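Local structure of DR2417 (Deinococcus radiodurans, 4XWW) at residues V203-R215 and F398-H412. The protein is an RNase J of the metallo-beta-lactamase superfamily, a metal-dependent exoribonuclease that probably degrades RNA in the 5'-to-3' direction and matures rRNA. Numbering follows the deposited sequence.
Sequences VLLLISDSTNAER and FFLPWHGEPRHQINH. With ZN (zinc ion), chain F; nucleotides of chain C.
Adjacent parallel strands 205-209 and 398-402 of a metallo-beta-lactamase sheet meet here, and their C-terminal ends lead into the zinc site. Their axes diverge by 16°, and the backbone ladder runs from Phe398 N on Leu204 O to Ser210 N on Trp402 O; its straightest bond is Leu400 N to Leu206 O (2.8 Å, 179° at the hydrogen). Ile207 and Trp402 share one face of the sheet, where Ile207 CG2 abuts Trp402 CB at 3.5 Å.

Past the strands, Ser210 joins sheet to helix. Ser210 OG donates to Trp402 O, which also takes Ser210 N, and accepts from His412 ND1 at 2.8 Å, lying in the imidazole plane of His412. Phe399 CZ covers the centre of one His412 face, while a water bridges its NE2 to Ser208 OG, so both ring nitrogens are engaged.

The loop after strand 398-402 is one of several strand-end loops that supply metal ligands in this superfamily. His403 NE2 binds zinc at 2.2 Å, alongside Asp88 and His89; with CG anti to the backbone N (chi1 -158°), its ring lies beside Thr211, and ND1 makes a weak bond to Thr211 OG1. Thr211 OG1 in turn donates to the syn lone pair of Asp209 OD1 (2.7 Å). OD1 also accepts Thr211 N, from above the carboxylate plane, closing an Asx turn. OD2 of Asp209, the predicted proton donor, bonds to His381, the predicted proton acceptor.

At the dimer interface, Glu214 OE2 and Arg407 NE form a salt bridge (2.8 Å), the donor on the syn side of the carboxylate; Tyr370 and Asn355 of the second subunit hold Glu214 OE1 and Arg407 NH1.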
loop_
_atom_site.group_PDB
_atom_site.type_symbol
_atom_site.label_atom_id
_atom_site.label_comp_id
_atom_site.label_asym_id
_atom_site.label_seq_id
_atom_site.Cartn_x
_atom_site.Cartn_y
_atom_site.Cartn_z
ATOM N N VAL A 203 31.624 24.250 8.990
ATOM C CA VAL A 203 31.012 22.939 9.194
ATOM C C VAL A 203 31.790 21.914 8.353
ATOM O O VAL A 203 31.812 22.006 7.125
ATOM C CB VAL A 203 29.513 22.936 8.794
ATOM C CG1 VAL A 203 28.915 21.511 8.845
ATOM C CG2 VAL A 203 28.714 23.901 9.683
ATOM N N LEU A 204 32.466 20.968 9.006
ATOM C CA LEU A 204 33.162 19.904 8.269
ATOM C C LEU A 204 32.192 18.919 7.613
ATOM O O LEU A 204 32.346 18.540 6.438
ATOM C CB LEU A 204 34.110 19.149 9.206
ATOM C CG LEU A 204 34.903 18.002 8.566
ATOM C CD1 LEU A 204 35.828 18.536 7.480
ATOM C CD2 LEU A 204 35.713 17.291 9.624
ATOM N N LEU A 205 31.203 18.488 8.382
ATOM C CA LEU A 205 30.233 17.517 7.895
ATOM C C LEU A 205 28.823 17.958 8.239
ATOM O O LEU A 205 28.527 18.277 9.388
ATOM C CB LEU A 205 30.500 16.135 8.492
ATOM C CG LEU A 205 29.434 15.074 8.211
ATOM C CD1 LEU A 205 29.407 14.747 6.729
ATOM C CD2 LEU A 205 29.742 13.842 9.037
ATOM N N LEU A 206 27.959 17.969 7.229
ATOM C CA LEU A 206 26.531 18.159 7.459
ATOM C C LEU A 206 25.776 16.824 7.336
ATOM O O LEU A 206 25.981 16.058 6.377
ATOM C CB LEU A 206 25.956 19.169 6.467
ATOM C CG LEU A 206 24.420 19.268 6.452
ATOM C CD1 LEU A 206 23.914 19.944 7.746
ATOM C CD2 LEU A 206 23.947 20.041 5.224
ATOM N N ILE A 207 24.934 16.542 8.325
ATOM C CA ILE A 207 23.997 15.417 8.259
ATOM C C ILE A 207 22.585 15.998 8.246
ATOM O O ILE A 207 22.179 16.690 9.191
ATOM C CB ILE A 207 24.204 14.448 9.463
ATOM C CG1 ILE A 207 25.665 13.983 9.558
ATOM C CG2 ILE A 207 23.254 13.238 9.374
ATOM C CD1 ILE A 207 25.919 13.140 10.795
ATOM N N SER A 208 21.798 15.699 7.199
ATOM C CA SER A 208 20.519 16.391 7.048
ATOM C C SER A 208 19.388 15.464 6.630
ATOM O O SER A 208 19.579 14.459 5.935
ATOM C CB SER A 208 20.668 17.548 6.054
ATOM O OG SER A 208 19.498 18.348 5.980
ATOM N N ASP A 209 18.202 15.852 7.079
ATOM C CA ASP A 209 16.965 15.096 6.937
ATOM C C ASP A 209 16.492 15.045 5.485
ATOM O O ASP A 209 16.143 16.071 4.918
ATOM C CB ASP A 209 15.927 15.769 7.848
ATOM C CG ASP A 209 14.549 15.119 7.803
ATOM O OD1 ASP A 209 14.342 14.077 7.130
ATOM O OD2 ASP A 209 13.668 15.664 8.505
ATOM N N SER A 210 16.468 13.855 4.885
ATOM C CA SER A 210 16.151 13.745 3.459
ATOM C C SER A 210 14.708 13.357 3.163
ATOM O O SER A 210 14.363 13.148 2.003
ATOM C CB SER A 210 17.060 12.712 2.778
ATOM O OG SER A 210 18.428 12.941 3.098
ATOM N N THR A 211 13.886 13.251 4.199
ATOM C CA THR A 211 12.532 12.705 4.059
ATOM C C THR A 211 11.766 13.246 2.853
ATOM O O THR A 211 11.200 12.478 2.045
ATOM C CB THR A 211 11.705 13.000 5.324
ATOM O OG1 THR A 211 12.367 12.433 6.455
ATOM C CG2 THR A 211 10.324 12.382 5.200
ATOM N N ASN A 212 11.751 14.569 2.727
ATOM C CA ASN A 212 10.972 15.229 1.686
ATOM C C ASN A 212 11.856 15.791 0.579
ATOM O O ASN A 212 11.507 16.767 -0.073
ATOM C CB ASN A 212 10.094 16.347 2.278
ATOM C CG ASN A 212 8.863 15.808 2.987
ATOM O OD1 ASN A 212 8.472 14.648 2.797
ATOM N ND2 ASN A 212 8.229 16.657 3.793
ATOM N N ALA A 213 13.000 15.158 0.347
ATOM C CA ALA A 213 13.940 15.702 -0.632
ATOM C C ALA A 213 13.410 15.685 -2.077
ATOM O O ALA A 213 13.949 16.384 -2.934
ATOM C CB ALA A 213 15.288 14.955 -0.541
ATOM N N GLU A 214 12.354 14.910 -2.341
ATOM C CA GLU A 214 11.774 14.859 -3.697
ATOM C C GLU A 214 10.643 15.864 -3.885
ATOM O O GLU A 214 10.098 15.995 -4.981
ATOM C CB GLU A 214 11.285 13.439 -4.019
ATOM C CG GLU A 214 12.434 12.449 -4.043
ATOM C CD GLU A 214 12.044 11.081 -4.585
ATOM O OE1 GLU A 214 11.487 11.009 -5.706
ATOM O OE2 GLU A 214 12.324 10.076 -3.903
ATOM N N ARG A 215 10.308 16.589 -2.819
ATOM C CA ARG A 215 9.231 17.581 -2.849
ATOM C C ARG A 215 9.739 18.993 -3.106
ATOM O O ARG A 215 10.532 19.516 -2.340
ATOM C CB ARG A 215 8.457 17.558 -1.530
ATOM C CG ARG A 215 7.748 16.227 -1.271
ATOM C CD ARG A 215 6.724 16.395 -0.153
ATOM N NE ARG A 215 6.369 15.125 0.472
ATOM C CZ ARG A 215 5.572 15.020 1.533
ATOM N NH1 ARG A 215 5.041 16.106 2.081
ATOM N NH2 ARG A 215 5.305 13.827 2.047
ATOM N N PHE A 398 31.712 18.351 3.690
ATOM C CA PHE A 398 31.260 16.998 3.380
ATOM C C PHE A 398 29.789 16.832 3.747
ATOM O O PHE A 398 29.285 17.548 4.609
ATOM C CB PHE A 398 32.138 15.992 4.113
ATOM C CG PHE A 398 33.592 16.054 3.694
ATOM C CD1 PHE A 398 33.932 15.904 2.364
ATOM C CD2 PHE A 398 34.604 16.266 4.625
ATOM C CE1 PHE A 398 35.264 15.956 1.962
ATOM C CE2 PHE A 398 35.944 16.328 4.235
ATOM C CZ PHE A 398 36.272 16.170 2.895
ATOM N N PHE A 399 29.084 15.916 3.089
ATOM C CA PHE A 399 27.644 15.848 3.267
ATOM C C PHE A 399 27.150 14.398 3.315
ATOM O O PHE A 399 27.482 13.588 2.439
ATOM C CB PHE A 399 26.977 16.652 2.141
ATOM C CG PHE A 399 25.470 16.633 2.151
ATOM C CD1 PHE A 399 24.753 16.720 3.333
ATOM C CD2 PHE A 399 24.781 16.577 0.952
ATOM C CE1 PHE A 399 23.354 16.714 3.311
ATOM C CE2 PHE A 399 23.398 16.579 0.917
ATOM C CZ PHE A 399 22.680 16.639 2.097
ATOM N N LEU A 400 26.366 14.090 4.356
ATOM C CA LEU A 400 25.713 12.795 4.526
ATOM C C LEU A 400 24.204 12.956 4.571
ATOM O O LEU A 400 23.633 13.183 5.635
ATOM C CB LEU A 400 26.153 12.102 5.820
ATOM C CG LEU A 400 27.445 11.302 5.898
ATOM C CD1 LEU A 400 27.576 10.716 7.304
ATOM C CD2 LEU A 400 27.440 10.187 4.866
ATOM N N PRO A 401 23.542 12.825 3.416
ATOM C CA PRO A 401 22.075 12.856 3.444
ATOM C C PRO A 401 21.549 11.641 4.207
ATOM O O PRO A 401 22.004 10.511 3.986
ATOM C CB PRO A 401 21.693 12.829 1.960
ATOM C CG PRO A 401 22.933 12.316 1.252
ATOM C CD PRO A 401 24.083 12.827 2.050
ATOM N N TRP A 402 20.576 11.881 5.080
ATOM C CA TRP A 402 20.215 10.946 6.137
ATOM C C TRP A 402 18.682 10.884 6.275
ATOM O O TRP A 402 17.990 11.674 5.634
ATOM C CB TRP A 402 20.943 11.393 7.438
ATOM C CG TRP A 402 20.332 10.937 8.718
ATOM C CD1 TRP A 402 20.554 9.747 9.358
ATOM C CD2 TRP A 402 19.419 11.670 9.534
ATOM N NE1 TRP A 402 19.804 9.682 10.502
ATOM C CE2 TRP A 402 19.096 10.852 10.634
ATOM C CE3 TRP A 402 18.840 12.944 9.442
ATOM C CZ2 TRP A 402 18.222 11.262 11.647
ATOM C CZ3 TRP A 402 17.941 13.349 10.443
ATOM C CH2 TRP A 402 17.646 12.501 11.526
ATOM N N HIS A 403 18.154 9.952 7.073
ATOM C CA HIS A 403 16.706 9.863 7.328
ATOM C C HIS A 403 15.921 9.793 6.004
ATOM O O HIS A 403 15.027 10.606 5.723
ATOM C CB HIS A 403 16.230 11.063 8.190
ATOM C CG HIS A 403 14.938 10.833 8.925
ATOM N ND1 HIS A 403 13.713 10.881 8.288
ATOM C CD2 HIS A 403 14.667 10.626 10.236
ATOM C CE1 HIS A 403 12.749 10.687 9.171
ATOM N NE2 HIS A 403 13.295 10.517 10.358
ATOM N N GLY A 404 16.290 8.817 5.181
ATOM C CA GLY A 404 15.629 8.627 3.907
ATOM C C GLY A 404 16.033 7.308 3.307
ATOM O O GLY A 404 17.099 6.788 3.608
ATOM N N GLU A 405 15.168 6.777 2.447
ATOM C CA GLU A 405 15.513 5.622 1.625
ATOM C C GLU A 405 16.498 6.103 0.563
ATOM O O GLU A 405 16.643 7.297 0.381
ATOM C CB GLU A 405 14.252 5.032 1.008
ATOM C CG GLU A 405 13.312 4.469 2.068
ATOM C CD GLU A 405 11.932 4.127 1.532
ATOM O OE1 GLU A 405 11.607 4.526 0.396
ATOM O OE2 GLU A 405 11.184 3.448 2.265
ATOM N N PRO A 406 17.156 5.186 -0.161
ATOM C CA PRO A 406 18.120 5.677 -1.155
ATOM C C PRO A 406 17.529 6.711 -2.129
ATOM O O PRO A 406 18.233 7.681 -2.453
ATOM C CB PRO A 406 18.550 4.389 -1.863
ATOM C CG PRO A 406 18.479 3.343 -0.729
ATOM C CD PRO A 406 17.165 3.714 -0.071
ATOM N N ARG A 407 16.265 6.573 -2.531
ATOM C CA ARG A 407 15.701 7.565 -3.444
ATOM C C ARG A 407 15.741 8.978 -2.823
ATOM O O ARG A 407 16.048 9.965 -3.497
ATOM C CB ARG A 407 14.254 7.200 -3.860
ATOM C CG ARG A 407 13.288 7.000 -2.703
ATOM C CD ARG A 407 11.954 6.484 -3.172
ATOM N NE ARG A 407 11.281 7.486 -3.993
ATOM C CZ ARG A 407 10.140 7.274 -4.638
ATOM N NH1 ARG A 407 9.532 6.098 -4.550
ATOM N NH2 ARG A 407 9.609 8.242 -5.380
ATOM N N HIS A 408 15.441 9.069 -1.535
ATOM C CA HIS A 408 15.443 10.341 -0.828
ATOM C C HIS A 408 16.850 10.886 -0.649
ATOM O O HIS A 408 17.114 12.065 -0.885
ATOM C CB HIS A 408 14.776 10.172 0.538
ATOM C CG HIS A 408 13.413 9.569 0.434
ATOM N ND1 HIS A 408 13.059 8.429 1.123
ATOM C CD2 HIS A 408 12.348 9.911 -0.319
ATOM C CE1 HIS A 408 11.811 8.114 0.818
ATOM N NE2 HIS A 408 11.354 8.984 -0.060
ATOM N N GLN A 409 17.745 10.018 -0.210
ATOM C CA GLN A 409 19.140 10.416 -0.006
ATOM C C GLN A 409 19.796 10.914 -1.282
ATOM O O GLN A 409 20.514 11.919 -1.279
ATOM C CB GLN A 409 19.947 9.246 0.516
ATOM C CG GLN A 409 19.660 8.815 1.944
ATOM C CD GLN A 409 20.396 7.522 2.248
ATOM O OE1 GLN A 409 20.082 6.465 1.685
ATOM N NE2 GLN A 409 21.400 7.605 3.096
ATOM N N ILE A 410 19.554 10.192 -2.377
ATOM C CA ILE A 410 20.228 10.502 -3.636
ATOM C C ILE A 410 19.668 11.803 -4.205
ATOM O O ILE A 410 20.406 12.642 -4.735
ATOM C CB ILE A 410 20.095 9.326 -4.625
ATOM C CG1 ILE A 410 20.958 8.164 -4.127
ATOM C CG2 ILE A 410 20.503 9.749 -6.025
ATOM C CD1 ILE A 410 20.783 6.873 -4.907
ATOM N N ASN A 411 18.369 12.010 -4.039
ATOM C CA ASN A 411 17.786 13.270 -4.469
ATOM C C ASN A 411 18.233 14.458 -3.627
ATOM O O ASN A 411 18.350 15.559 -4.141
ATOM C CB ASN A 411 16.267 13.166 -4.505
ATOM C CG ASN A 411 15.800 12.591 -5.801
ATOM O OD1 ASN A 411 15.859 13.262 -6.828
ATOM N ND2 ASN A 411 15.402 11.325 -5.788
ATOM N N HIS A 412 18.521 14.228 -2.346
ATOM C CA HIS A 412 19.060 15.277 -1.482
ATOM C C HIS A 412 20.471 15.646 -1.968
ATOM O O HIS A 412 20.852 16.817 -2.017
ATOM C CB HIS A 412 19.081 14.787 -0.029
ATOM C CG HIS A 412 19.122 15.878 1.003
ATOM N ND1 HIS A 412 18.984 15.613 2.351
ATOM C CD2 HIS A 412 19.314 17.217 0.899
ATOM C CE1 HIS A 412 19.078 16.743 3.034
ATOM N NE2 HIS A 412 19.283 17.731 2.181
HETATM ZN ZN ZN F . 12.378 10.589 12.324
ATOM P P U C 2 4.748 13.846 7.488
ATOM O OP1 U C 2 4.772 14.359 8.876
ATOM O OP2 U C 2 5.589 14.488 6.453
ATOM O "O5'" U C 2 5.127 12.299 7.476
ATOM C "C5'" U C 2 4.536 11.372 8.401
ATOM C "C4'" U C 2 5.548 10.331 8.820
ATOM O "O4'" U C 2 5.782 9.398 7.727
ATOM C "C3'" U C 2 6.922 10.863 9.221
ATOM O "O3'" U C 2 7.382 10.132 10.347
ATOM C "C2'" U C 2 7.794 10.507 8.021
ATOM O "O2'" U C 2 9.157 10.355 8.356
ATOM C "C1'" U C 2 7.169 9.183 7.597
ATOM N N1 U C 2 7.458 8.793 6.211
ATOM C C2 U C 2 7.760 7.467 5.968
ATOM O O2 U C 2 7.788 6.623 6.846
ATOM N N3 U C 2 8.028 7.169 4.656
ATOM C C4 U C 2 8.028 8.036 3.585
ATOM O O4 U C 2 8.289 7.609 2.459
ATOM C C5 U C 2 7.710 9.391 3.918
ATOM C C6 U C 2 7.442 9.715 5.189
HETATM O O HOH W 1 19.885 19.938 3.867
HETATM O O HOH W 2 11.157 12.194 12.486
#